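Local atomic coordinates of histidine acid phosphatase (Hafnia alvei, PDB entry 4ARU), a protein that belongs to branch 2 of the histidine phosphatase superfamily and pairs a mixed alpha/beta domain with a largely helical one. Residues Trp39-Pro43 and Phe224-Gln230; Ala84-Trp88 and Phe102-Leu106; Ile154-Asn158 and Leu210-Val214. All blocks are in the same frame, centred on the assembly; numbering follows the deposited sequence. Where two conformers were deposited one is given.

In the fold
From the N terminus, the chain first passes through the loop 39-43, whose partner, the end of helix 213-229, comes only some 180 residues later; interaction 1 closes that long loop. The other two lie nested within it, one after the other. Interaction 2 closes a short loop of 13 residues, laying helix 93-106 back against strand 85-89 of the mixed sheet. Interaction 3 follows, joining the turn 154-158 to strand 208-211 and the start of helix 213-229. That helix is therefore held near both ends, by interactions 3 and 1. Interactions 2 and 3 lie on opposite sides of the chain's centre, about 40 Å apart between centres.

Interaction 1 (Trp39-Pro43 and Phe224-Gln230); sequences WPEWP and FLLEHAQ
E227 OE2 and W42 NE1 share one water across the contact: the water donates to OE2 at 2.6 Å and accepts from NE1 at 2.9 Å, lying in the indole plane. The same oxygen also meets carbon, with P40 CG 3.5 Å from E227 OE2 and the benzo edge of W39 a little farther off. The other carboxylate oxygen, OE1, takes the backbone N-H of A236, so both oxygens of the carboxylate are engaged and its rotation is probably fixed. An extended chain beyond CG (chi2 173°) carries the carboxylate out from the helix to this place. W42 pushes its six-membered ring edge-on at the helix backbone, CH2 lying 3.5 Å from L226 O, while Q230, bent at chi2 (63°), runs past that ring with CB and CG and sends OE1 to T50. At the other end W39 meets F224 rim to rim, CH2 to CE1 3.5 Å, with planes only 18° apart; W39 NE1 bonds the backbone O of M31. A Trp- and Pro-rich loop, between helices 29-33 and 51-70, is thus laid along the C-terminal part of helix 213-229 with one buried, water-bridged acid between them; helices 162-172, 243-262 and 359-363 also contact this part of the helix.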
ATOM      1  N   TRP A  39      22.811 -12.153   1.859  1.00 12.56           N
ATOM      2  CA  TRP A  39      21.963 -11.098   1.410  1.00 11.64           C
ATOM      3  C   TRP A  39      22.773  -9.864   0.948  1.00 12.16           C
ATOM      4  O   TRP A  39      23.727  -9.480   1.602  1.00 12.90           O
ATOM      5  CB  TRP A  39      20.981 -10.708   2.522  1.00 11.02           C
ATOM      6  CG  TRP A  39      19.941 -11.759   2.799  1.00 10.53           C
ATOM      7  CD1 TRP A  39      19.991 -12.731   3.776  1.00 10.83           C
ATOM      8  CD2 TRP A  39      18.685 -11.894   2.151  1.00  9.97           C
ATOM      9  NE1 TRP A  39      18.826 -13.468   3.740  1.00 10.12           N
ATOM     10  CE2 TRP A  39      18.022 -13.000   2.734  1.00  9.77           C
ATOM     11  CE3 TRP A  39      18.065 -11.229   1.093  1.00  9.58           C
ATOM     12  CZ2 TRP A  39      16.760 -13.399   2.324  1.00  9.45           C
ATOM     13  CZ3 TRP A  39      16.832 -11.642   0.670  1.00  9.44           C
ATOM     14  CH2 TRP A  39      16.166 -12.709   1.299  1.00  9.43           C
ATOM     15  N   PRO A  40      22.356  -9.264  -0.160  1.00 12.51           N
ATOM     16  CA  PRO A  40      23.147  -8.148  -0.700  1.00 13.62           C
ATOM     17  C   PRO A  40      23.012  -6.897   0.188  1.00 14.29           C
ATOM     18  O   PRO A  40      21.960  -6.666   0.800  1.00 15.07           O
ATOM     19  CB  PRO A  40      22.554  -7.950  -2.101  1.00 13.33           C
ATOM     20  CG  PRO A  40      21.211  -8.544  -2.044  1.00 12.65           C
ATOM     21  CD  PRO A  40      21.382  -9.750  -1.154  1.00 12.29           C
ATOM     22  N   GLU A  41      24.067  -6.111   0.268  1.00 15.80           N
ATOM     23  CA  GLU A  41      24.023  -4.868   1.043  1.00 16.97           C
ATOM     24  C   GLU A  41      23.302  -3.785   0.263  1.00 14.99           C
ATOM     25  O   GLU A  41      23.579  -3.563  -0.927  1.00 15.97           O
ATOM     26  CB  GLU A  41      25.418  -4.402   1.486  1.00 21.33           C
ATOM     27  CG  GLU A  41      25.902  -5.030   2.809  1.00 26.28           C
ATOM     28  CD  GLU A  41      25.137  -4.525   4.055  1.00 30.82           C
ATOM     29  OE1 GLU A  41      24.048  -5.079   4.401  1.00 36.78           O
ATOM     30  OE2 GLU A  41      25.637  -3.573   4.720  1.00 38.48           O
ATOM     31  N   TRP A  42      22.384  -3.090   0.948  1.00 12.65           N
ATOM     32  CA  TRP A  42      21.677  -1.939   0.377  1.00 11.64           C
ATOM     33  C   TRP A  42      22.476  -0.655   0.605  1.00 12.25           C
ATOM     34  O   TRP A  42      23.337  -0.587   1.493  1.00 13.20           O
ATOM     35  CB  TRP A  42      20.284  -1.831   1.000  1.00 10.79           C
ATOM     36  CG  TRP A  42      19.375  -2.829   0.405  1.00  9.84           C
ATOM     37  CD1 TRP A  42      19.396  -4.204   0.582  1.00  9.52           C
ATOM     38  CD2 TRP A  42      18.311  -2.572  -0.493  1.00  8.93           C
ATOM     39  NE1 TRP A  42      18.413  -4.792  -0.157  1.00  8.84           N
ATOM     40  CE2 TRP A  42      17.733  -3.815  -0.835  1.00  8.51           C
ATOM     41  CE3 TRP A  42      17.769  -1.414  -1.029  1.00  8.89           C
ATOM     42  CZ2 TRP A  42      16.653  -3.912  -1.702  1.00  8.03           C
ATOM     43  CZ3 TRP A  42      16.700  -1.520  -1.902  1.00  8.52           C
ATOM     44  CH2 TRP A  42      16.171  -2.746  -2.241  1.00  8.02           C
ATOM     45  N   PRO A  43      22.217   0.380  -0.205  1.00 11.83           N
ATOM     46  CA  PRO A  43      23.045   1.584  -0.151  1.00 12.48           C
ATOM     47  C   PRO A  43      22.531   2.636   0.836  1.00 12.30           C
ATOM     48  O   PRO A  43      23.059   3.749   0.859  1.00 13.69           O
ATOM     49  CB  PRO A  43      22.962   2.108  -1.573  1.00 12.57           C
ATOM     50  CG  PRO A  43      21.589   1.746  -1.966  1.00 11.97           C
ATOM     51  CD  PRO A  43      21.373   0.365  -1.411  1.00 11.51           C
ATOM     52  N   PHE A 224      12.812  -9.603  -2.516  1.00  6.46           N
ATOM     53  CA  PHE A 224      13.291  -9.853  -3.857  1.00  6.76           C
ATOM     54  C   PHE A 224      12.700  -8.837  -4.835  1.00  6.72           C
ATOM     55  O   PHE A 224      13.404  -8.338  -5.696  1.00  7.02           O
ATOM     56  CB  PHE A 224      12.927 -11.268  -4.309  1.00  6.87           C
ATOM     57  CG  PHE A 224      13.513 -12.372  -3.461  1.00  7.17           C
ATOM     58  CD1 PHE A 224      14.733 -12.270  -2.815  1.00  7.66           C
ATOM     59  CD2 PHE A 224      12.833 -13.556  -3.350  1.00  7.57           C
ATOM     60  CE1 PHE A 224      15.247 -13.321  -2.060  1.00  8.12           C
ATOM     61  CE2 PHE A 224      13.343 -14.622  -2.594  1.00  7.88           C
ATOM     62  CZ  PHE A 224      14.534 -14.501  -1.950  1.00  8.00           C
ATOM     63  N   LEU A 225      11.412  -8.542  -4.695  1.00  6.58           N
ATOM     64  CA  LEU A 225      10.788  -7.574  -5.579  1.00  7.02           C
ATOM     65  C   LEU A 225      11.469  -6.202  -5.413  1.00  7.00           C
ATOM     66  O   LEU A 225      11.684  -5.471  -6.382  1.00  7.17           O
ATOM     67  CB  LEU A 225       9.313  -7.463  -5.238  1.00  7.69           C
ATOM     68  CG  LEU A 225       8.548  -6.545  -6.211  1.00  8.83           C
ATOM     69  CD1 LEU A 225       7.306  -7.248  -6.664  1.00  9.55           C
ATOM     70  CD2 LEU A 225       8.244  -5.183  -5.655  1.00  9.77           C
ATOM     71  N   LEU A 226      11.754  -5.855  -4.167  1.00  6.57           N
ATOM     72  CA  LEU A 226      12.452  -4.597  -3.885  1.00  6.76           C
ATOM     73  C   LEU A 226      13.843  -4.565  -4.498  1.00  6.87           C
ATOM     74  O   LEU A 226      14.239  -3.567  -5.073  1.00  6.74           O
ATOM     75  CB  LEU A 226      12.505  -4.265  -2.398  1.00  7.40           C
ATOM     76  CG  LEU A 226      11.170  -3.964  -1.725  1.00  7.65           C
ATOM     77  CD1 LEU A 226      11.235  -3.953  -0.184  1.00  7.96           C
ATOM     78  CD2 LEU A 226      10.658  -2.629  -2.206  1.00  8.74           C
ATOM     79  N   GLU A 227      14.571  -5.676  -4.421  1.00  6.66           N
ATOM     80  CA  GLU A 227      15.898  -5.757  -5.026  1.00  7.20           C
ATOM     81  C   GLU A 227      15.797  -5.487  -6.540  1.00  7.39           C
ATOM     82  O   GLU A 227      16.597  -4.796  -7.132  1.00  7.91           O
ATOM     83  CB  GLU A 227      16.498  -7.140  -4.851  1.00  7.44           C
ATOM     84  CG  GLU A 227      16.890  -7.491  -3.403  1.00  7.46           C
ATOM     85  CD  GLU A 227      17.332  -8.928  -3.244  1.00  7.76           C
ATOM     86  OE1 GLU A 227      17.245  -9.671  -4.237  1.00  8.30           O
ATOM     87  OE2 GLU A 227      17.791  -9.314  -2.138  1.00  7.68           O
ATOM     88  N   HIS A 228      14.780  -6.089  -7.138  1.00  7.47           N
ATOM     89  CA  HIS A 228      14.535  -5.930  -8.552  1.00  7.60           C
ATOM     90  C   HIS A 228      14.162  -4.503  -8.949  1.00  7.57           C
ATOM     91  O   HIS A 228      14.683  -3.937  -9.910  1.00  8.27           O
ATOM     92  CB  HIS A 228      13.469  -6.927  -8.990  1.00  7.92           C
ATOM     93  CG  HIS A 228      13.282  -7.019 -10.477  1.00  9.16           C
ATOM     94  ND1 HIS A 228      14.100  -7.772 -11.292  1.00 10.45           N
ATOM     95  CD2 HIS A 228      12.357  -6.449 -11.286  1.00  9.73           C
ATOM     96  CE1 HIS A 228      13.653  -7.690 -12.544  1.00 10.83           C
ATOM     97  NE2 HIS A 228      12.627  -6.865 -12.568  1.00 10.88           N
ATOM     98  N   ALA A 229      13.291  -3.927  -8.144  1.00  6.77           N
ATOM     99  CA  ALA A 229      12.871  -2.547  -8.360  1.00  6.84           C
ATOM    100  C   ALA A 229      13.995  -1.535  -8.137  1.00  7.27           C
ATOM    101  O   ALA A 229      14.004  -0.476  -8.764  1.00  7.88           O
ATOM    102  CB  ALA A 229      11.737  -2.245  -7.430  1.00  6.29           C
ATOM    103  N   GLN A 230      14.974  -1.908  -7.310  1.00  7.26           N
ATOM    104  CA  GLN A 230      16.162  -1.131  -6.999  1.00  7.76           C
ATOM    105  C   GLN A 230      17.233  -1.293  -8.083  1.00  8.82           C
ATOM    106  O   GLN A 230      18.270  -0.594  -8.093  1.00  9.68           O
ATOM    107  CB  GLN A 230      16.672  -1.574  -5.619  1.00  7.36           C
ATOM    108  CG  GLN A 230      17.978  -0.937  -5.174  1.00  7.76           C
ATOM    109  CD  GLN A 230      17.898   0.566  -4.999  1.00  8.04           C
ATOM    110  OE1 GLN A 230      16.827   1.126  -4.920  1.00  7.86           O
ATOM    111  NE2 GLN A 230      19.050   1.213  -4.899  1.00  8.70           N
TER
HETATM  112  O   HOH W   1      17.934  -7.649  -0.083  1.00 14.11           O

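Interaction 2 (Ala84-Trp88 and Phe102-Leu106); sequences AVYVW and FLAGL
V85 and V87, two residues apart on strand 85-89, both point at helix 93-106; L103 touches both, and F102 meets V87 closely and V85 more loosely. V87 carries the centre of the contact with a single methyl: its CG2 comes tip to tip with L103, 3.7 Å from CD2, and also lies 3.8 Å from F102 CD2. That methyl therefore sits between a leucine end and the F102 ring, which it meets obliquely. The two valines share one rotamer, with CG2 anti to the carbonyl carbon, so it is their different places along the helix that decide which methyl touches.

V85 works differently. Its CG1 runs past L103 in the opposite direction, 3.9 Å from CD2, while the valine as a whole comes tip to tip with L106, whose CD2 is 3.8 Å from V85 CG1 and touches CG2 almost as closely. L103 CD2 is thus shared by the two valines, and L106 extends the row one helical turn beyond F102. The segments run nearly antiparallel, at 159°, with axes 10.6 Å apart at closest approach, as in the strand-to-helix half of a beta-alpha-beta unit; here the unit continues to strand 115-116. F102 also stacks on F302 of the adjacent strand 300-305, which V87 touches as well.

Every contact across the two segments is carbon to carbon, with no hydrogen bond between them. Between these segments the attachment is apolar and probably rests on close fit and burial rather than on directional bonds.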
ATOM      1  N   ALA A  84      -3.476  24.391  -3.780  1.00 13.55           N
ATOM      2  CA  ALA A  84      -4.022  23.286  -4.590  1.00 12.26           C
ATOM      3  C   ALA A  84      -3.501  21.926  -4.214  1.00 11.15           C
ATOM      4  O   ALA A  84      -4.194  20.960  -4.407  1.00 10.46           O
ATOM      5  CB  ALA A  84      -3.745  23.526  -6.070  1.00 12.57           C
ATOM      6  N   VAL A  85      -2.279  21.853  -3.706  1.00 10.48           N
ATOM      7  CA  VAL A  85      -1.594  20.601  -3.471  1.00  9.88           C
ATOM      8  C   VAL A  85      -1.137  20.485  -2.019  1.00  9.39           C
ATOM      9  O   VAL A  85      -0.573  21.421  -1.477  1.00 10.00           O
ATOM     10  CB  VAL A  85      -0.362  20.469  -4.370  1.00 10.68           C
ATOM     11  CG1 VAL A  85       0.315  19.122  -4.168  1.00 10.79           C
ATOM     12  CG2 VAL A  85      -0.753  20.673  -5.837  1.00 11.42           C
ATOM     13  N   TYR A  86      -1.434  19.362  -1.391  1.00  8.33           N
ATOM     14  CA  TYR A  86      -1.100  19.118  -0.013  1.00  7.83           C
ATOM     15  C   TYR A  86      -0.644  17.709   0.170  1.00  7.12           C
ATOM     16  O   TYR A  86      -1.284  16.789  -0.280  1.00  6.57           O
ATOM     17  CB  TYR A  86      -2.292  19.408   0.885  1.00  7.95           C
ATOM     18  CG  TYR A  86      -2.055  19.320   2.389  1.00  8.14           C
ATOM     19  CD1 TYR A  86      -2.038  18.137   3.047  1.00  7.71           C
ATOM     20  CD2 TYR A  86      -1.990  20.459   3.139  1.00  8.85           C
ATOM     21  CE1 TYR A  86      -1.853  18.071   4.436  1.00  8.02           C
ATOM     22  CE2 TYR A  86      -1.784  20.424   4.510  1.00  9.29           C
ATOM     23  CZ  TYR A  86      -1.727  19.211   5.157  1.00  8.82           C
ATOM     24  OH  TYR A  86      -1.589  19.145   6.535  1.00  9.44           O
ATOM     25  N   VAL A  87       0.481  17.532   0.876  1.00  7.12           N
ATOM     26  CA  VAL A  87       1.019  16.243   1.236  1.00  6.67           C
ATOM     27  C   VAL A  87       0.983  16.040   2.739  1.00  6.76           C
ATOM     28  O   VAL A  87       1.505  16.843   3.460  1.00  6.95           O
ATOM     29  CB  VAL A  87       2.493  16.032   0.738  1.00  6.74           C
ATOM     30  CG1 VAL A  87       3.008  14.712   1.248  1.00  6.40           C
ATOM     31  CG2 VAL A  87       2.589  16.133  -0.770  1.00  6.85           C
ATOM     32  N   TRP A  88       0.401  14.929   3.166  1.00  6.36           N
ATOM     33  CA  TRP A  88       0.520  14.430   4.540  1.00  6.65           C
ATOM     34  C   TRP A  88       1.303  13.128   4.507  1.00  6.24           C
ATOM     35  O   TRP A  88       0.832  12.162   3.934  1.00  6.11           O
ATOM     36  CB  TRP A  88      -0.827  14.230   5.230  1.00  6.91           C
ATOM     37  CG  TRP A  88      -0.653  13.920   6.680  1.00  7.39           C
ATOM     38  CD1 TRP A  88      -0.623  12.674   7.283  1.00  7.20           C
ATOM     39  CD2 TRP A  88      -0.314  14.840   7.705  1.00  7.76           C
ATOM     40  NE1 TRP A  88      -0.338  12.788   8.603  1.00  7.84           N
ATOM     41  CE2 TRP A  88      -0.159  14.094   8.909  1.00  8.05           C
ATOM     42  CE3 TRP A  88      -0.200  16.229   7.763  1.00  8.34           C
ATOM     43  CZ2 TRP A  88       0.126  14.695  10.136  1.00  8.59           C
ATOM     44  CZ3 TRP A  88       0.059  16.816   8.985  1.00  8.94           C
ATOM     45  CH2 TRP A  88       0.275  16.055  10.146  1.00  9.11           C
ATOM     46  N   PHE A 102       7.343  13.064  -4.570  1.00  6.19           N
ATOM     47  CA  PHE A 102       6.086  13.314  -5.281  1.00  6.25           C
ATOM     48  C   PHE A 102       5.961  14.759  -5.688  1.00  6.75           C
ATOM     49  O   PHE A 102       5.697  15.061  -6.864  1.00  6.86           O
ATOM     50  CB  PHE A 102       4.886  12.888  -4.408  1.00  6.16           C
ATOM     51  CG  PHE A 102       3.566  13.443  -4.879  1.00  6.50           C
ATOM     52  CD1 PHE A 102       2.865  12.904  -5.942  1.00  6.56           C
ATOM     53  CD2 PHE A 102       3.015  14.544  -4.245  1.00  6.99           C
ATOM     54  CE1 PHE A 102       1.664  13.439  -6.374  1.00  6.59           C
ATOM     55  CE2 PHE A 102       1.827  15.095  -4.671  1.00  7.31           C
ATOM     56  CZ  PHE A 102       1.119  14.526  -5.697  1.00  7.08           C
ATOM     57  N   LEU A 103       6.253  15.685  -4.762  1.00  7.01           N
ATOM     58  CA  LEU A 103       6.198  17.118  -5.091  1.00  7.73           C
ATOM     59  C   LEU A 103       7.230  17.462  -6.169  1.00  8.32           C
ATOM     60  O   LEU A 103       6.939  18.257  -7.067  1.00  8.72           O
ATOM     61  CB  LEU A 103       6.440  17.968  -3.833  1.00  8.03           C
ATOM     62  CG  LEU A 103       5.342  17.872  -2.782  1.00  8.02           C
ATOM     63  CD1 LEU A 103       5.846  18.608  -1.549  1.00  8.45           C
ATOM     64  CD2 LEU A 103       4.048  18.455  -3.298  1.00  8.43           C
ATOM     65  N   ALA A 104       8.431  16.866  -6.119  1.00  8.23           N
ATOM     66  CA  ALA A 104       9.477  17.177  -7.104  1.00  9.07           C
ATOM     67  C   ALA A 104       9.072  16.712  -8.510  1.00  9.29           C
ATOM     68  O   ALA A 104       9.460  17.369  -9.475  1.00 10.72           O
ATOM     69  CB  ALA A 104      10.764  16.517  -6.709  1.00  9.08           C
ATOM     70  N   GLY A 105       8.294  15.622  -8.624  1.00  8.90           N
ATOM     71  CA  GLY A 105       7.819  15.152  -9.918  1.00  8.91           C
ATOM     72  C   GLY A 105       6.573  15.880 -10.386  1.00  9.20           C
ATOM     73  O   GLY A 105       6.428  16.205 -11.545  1.00  9.89           O
ATOM     74  N   LEU A 106       5.671  16.131  -9.458  1.00  8.84           N
ATOM     75  CA  LEU A 106       4.424  16.842  -9.759  1.00  9.38           C
ATOM     76  C   LEU A 106       4.647  18.258 -10.167  1.00 10.43           C
ATOM     77  O   LEU A 106       3.954  18.780 -11.078  1.00 11.41           O
ATOM     78  CB  LEU A 106       3.488  16.806  -8.554  1.00  8.98           C
ATOM     79  CG  LEU A 106       2.068  17.337  -8.835  1.00  9.39           C
ATOM     80  CD1 LEU A 106       1.210  16.232  -9.361  1.00  9.23           C
ATOM     81  CD2 LEU A 106       1.442  17.976  -7.593  1.00  9.65           C
TER

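Interaction 3 (Ile154-Asn158 and Leu210-Val214); sequences IETLN and LEGAV
L157 reaches between L210 and V214, and its CD2 methyl does all the touching. CD2 lies 4.1 Å from L210 CD2 and 4.0 Å from V214 CG1, and the leucine crosses each of these two side chains at about a right angle. With chi1 at -169° the CG of L157 stands opposite its own backbone N, and chi2 of 68° then turns CD2 to the two partners. L210 has almost the same shape, which splits its methyls between two neighbours: CD2 goes to L157, whereas CD1 lies 3.9 Å from I154 CG2. That last touch is less certain, because I154 was modelled in two conformers; in the one given it comes in at a slant and presents its short branch, not the longer CG1 arm.

N158 closes the other end of the contact. Its carboxamide lies against the first turn of helix 213-229, the ND2 side 3.6 Å from A213 CB and the OD1 side 3.5 Å from V214 CG2, while the side chains of N158 and V214 run alongside each other, pointing opposite ways. These are van der Waals approaches; the polar needs of the amide are met by other residues, OD1 bonding S197 OG and ND2 bonding M195 O. Held from both ends, the buried amide probably has little freedom to flip. G212, at the N-cap position, makes the bend between strand and helix with a positive phi (103°) that suits glycine.

The turn 154-158, lying between helices 139-150 and 162-172, thus packs where strand 208-211 gives way to helix 213-229. Helix 243-262 adds L259 against L157 and Q256 and M260 against L210, and L165 of helix 162-172 touches both N158 and A213.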
ATOM      1  N   ILE A 154      -5.811 -21.447  10.778  1.00 11.82           N
ATOM      2  CA  ILE A 154      -4.559 -20.851  10.314  0.50 11.04           C
ATOM      3  C   ILE A 154      -3.393 -21.802  10.429  1.00 10.91           C
ATOM      4  O   ILE A 154      -2.471 -21.729   9.614  1.00 10.91           O
ATOM      5  CB  ILE A 154      -4.202 -19.525  11.040  0.50 10.96           C
ATOM      6  CG1 ILE A 154      -5.129 -18.429  10.577  0.50 10.72           C
ATOM      7  CG2 ILE A 154      -2.772 -19.088  10.738  0.50 10.41           C
ATOM      8  CD1 ILE A 154      -5.281 -18.362   9.078  0.50 10.19           C
ATOM      9  N   GLU A 155      -3.438 -22.722  11.401  1.00 11.35           N
ATOM     10  CA  GLU A 155      -2.371 -23.712  11.599  0.50 11.65           C
ATOM     11  C   GLU A 155      -2.162 -24.589  10.351  1.00 11.29           C
ATOM     12  O   GLU A 155      -1.115 -25.224  10.190  1.00 11.71           O
ATOM     13  CB  GLU A 155      -2.670 -24.590  12.812  0.50 12.62           C
ATOM     14  CG  GLU A 155      -2.525 -23.916  14.202  0.50 13.09           C
ATOM     15  CD  GLU A 155      -3.605 -22.880  14.561  0.50 13.24           C
ATOM     16  OE1 GLU A 155      -4.635 -22.754  13.834  0.50 13.36           O
ATOM     17  OE2 GLU A 155      -3.430 -22.178  15.587  0.50 13.39           O
ATOM     18  N   THR A 156      -3.170 -24.603   9.476  1.00 11.26           N
ATOM     19  CA  THR A 156      -3.128 -25.422   8.256  1.00 11.27           C
ATOM     20  C   THR A 156      -2.789 -24.631   6.997  1.00 10.60           C
ATOM     21  O   THR A 156      -2.796 -25.160   5.895  1.00 10.39           O
ATOM     22  CB  THR A 156      -4.466 -26.204   8.039  1.00 11.97           C
ATOM     23  OG1 THR A 156      -5.523 -25.315   7.637  1.00 12.32           O
ATOM     24  CG2 THR A 156      -4.883 -26.973   9.262  1.00 13.01           C
ATOM     25  N   LEU A 157      -2.485 -23.348   7.152  1.00  9.81           N
ATOM     26  CA  LEU A 157      -2.338 -22.460   5.985  1.00  9.19           C
ATOM     27  C   LEU A 157      -1.257 -22.900   5.007  1.00  8.89           C
ATOM     28  O   LEU A 157      -1.408 -22.693   3.800  1.00  8.76           O
ATOM     29  CB  LEU A 157      -2.038 -21.043   6.451  1.00  9.20           C
ATOM     30  CG  LEU A 157      -2.120 -19.953   5.386  1.00  9.11           C
ATOM     31  CD1 LEU A 157      -3.542 -19.743   4.916  1.00  9.33           C
ATOM     32  CD2 LEU A 157      -1.527 -18.653   5.873  1.00  8.92           C
ATOM     33  N   ASN A 158      -0.152 -23.480   5.479  1.00  9.06           N
ATOM     34  CA  ASN A 158       0.910 -23.824   4.544  1.00  9.06           C
ATOM     35  C   ASN A 158       0.404 -24.811   3.482  1.00  9.65           C
ATOM     36  O   ASN A 158       0.960 -24.869   2.383  1.00  9.79           O
ATOM     37  CB  ASN A 158       2.112 -24.507   5.217  1.00  9.37           C
ATOM     38  CG  ASN A 158       2.895 -23.579   6.139  1.00  9.05           C
ATOM     39  OD1 ASN A 158       2.555 -22.402   6.300  1.00  8.65           O
ATOM     40  ND2 ASN A 158       3.984 -24.128   6.693  1.00  9.45           N
ATOM     41  N   LEU A 210       1.666 -13.109  11.468  1.00  9.54           N
ATOM     42  CA  LEU A 210       1.530 -14.448  10.915  1.00  9.49           C
ATOM     43  C   LEU A 210       2.944 -15.071  10.945  1.00  9.34           C
ATOM     44  O   LEU A 210       3.819 -14.682  10.156  1.00  9.49           O
ATOM     45  CB  LEU A 210       0.973 -14.398   9.475  1.00  9.71           C
ATOM     46  CG  LEU A 210       0.908 -15.712   8.736  1.00  9.81           C
ATOM     47  CD1 LEU A 210      -0.157 -16.599   9.376  1.00 10.51           C
ATOM     48  CD2 LEU A 210       0.589 -15.463   7.284  1.00  9.77           C
ATOM     49  N   GLU A 211       3.188 -15.987  11.888  1.00  9.33           N
ATOM     50  CA  GLU A 211       4.468 -16.674  12.007  1.00  9.78           C
ATOM     51  C   GLU A 211       4.470 -17.893  11.113  1.00  9.31           C
ATOM     52  O   GLU A 211       3.403 -18.433  10.808  1.00  9.13           O
ATOM     53  CB  GLU A 211       4.708 -17.140  13.445  1.00 10.85           C
ATOM     54  CG  GLU A 211       4.707 -15.976  14.458  1.00 11.72           C
ATOM     55  CD  GLU A 211       5.920 -15.032  14.298  1.00 12.52           C
ATOM     56  OE1 GLU A 211       6.965 -15.423  13.755  1.00 12.71           O
ATOM     57  OE2 GLU A 211       5.847 -13.885  14.797  1.00 14.02           O
ATOM     58  N   GLY A 212       5.636 -18.369  10.757  1.00  9.02           N
ATOM     59  CA  GLY A 212       5.790 -19.554   9.925  1.00  8.89           C
ATOM     60  C   GLY A 212       6.139 -19.281   8.483  1.00  8.66           C
ATOM     61  O   GLY A 212       6.452 -18.157   8.089  1.00  8.34           O
ATOM     62  N   ALA A 213       6.079 -20.333   7.680  1.00  8.67           N
ATOM     63  CA  ALA A 213       6.614 -20.306   6.348  1.00  8.55           C
ATOM     64  C   ALA A 213       5.965 -19.256   5.446  1.00  7.76           C
ATOM     65  O   ALA A 213       6.623 -18.630   4.604  1.00  7.63           O
ATOM     66  CB  ALA A 213       6.487 -21.681   5.755  1.00  9.25           C
ATOM     67  N   VAL A 214       4.635 -19.127   5.533  1.00  7.67           N
ATOM     68  CA  VAL A 214       3.932 -18.183   4.661  1.00  7.52           C
ATOM     69  C   VAL A 214       4.324 -16.767   5.059  1.00  7.40           C
ATOM     70  O   VAL A 214       4.638 -15.927   4.223  1.00  7.48           O
ATOM     71  CB  VAL A 214       2.386 -18.388   4.664  1.00  7.61           C
ATOM     72  CG1 VAL A 214       1.713 -17.275   3.891  1.00  7.52           C
ATOM     73  CG2 VAL A 214       2.023 -19.754   4.117  1.00  8.14           C
TER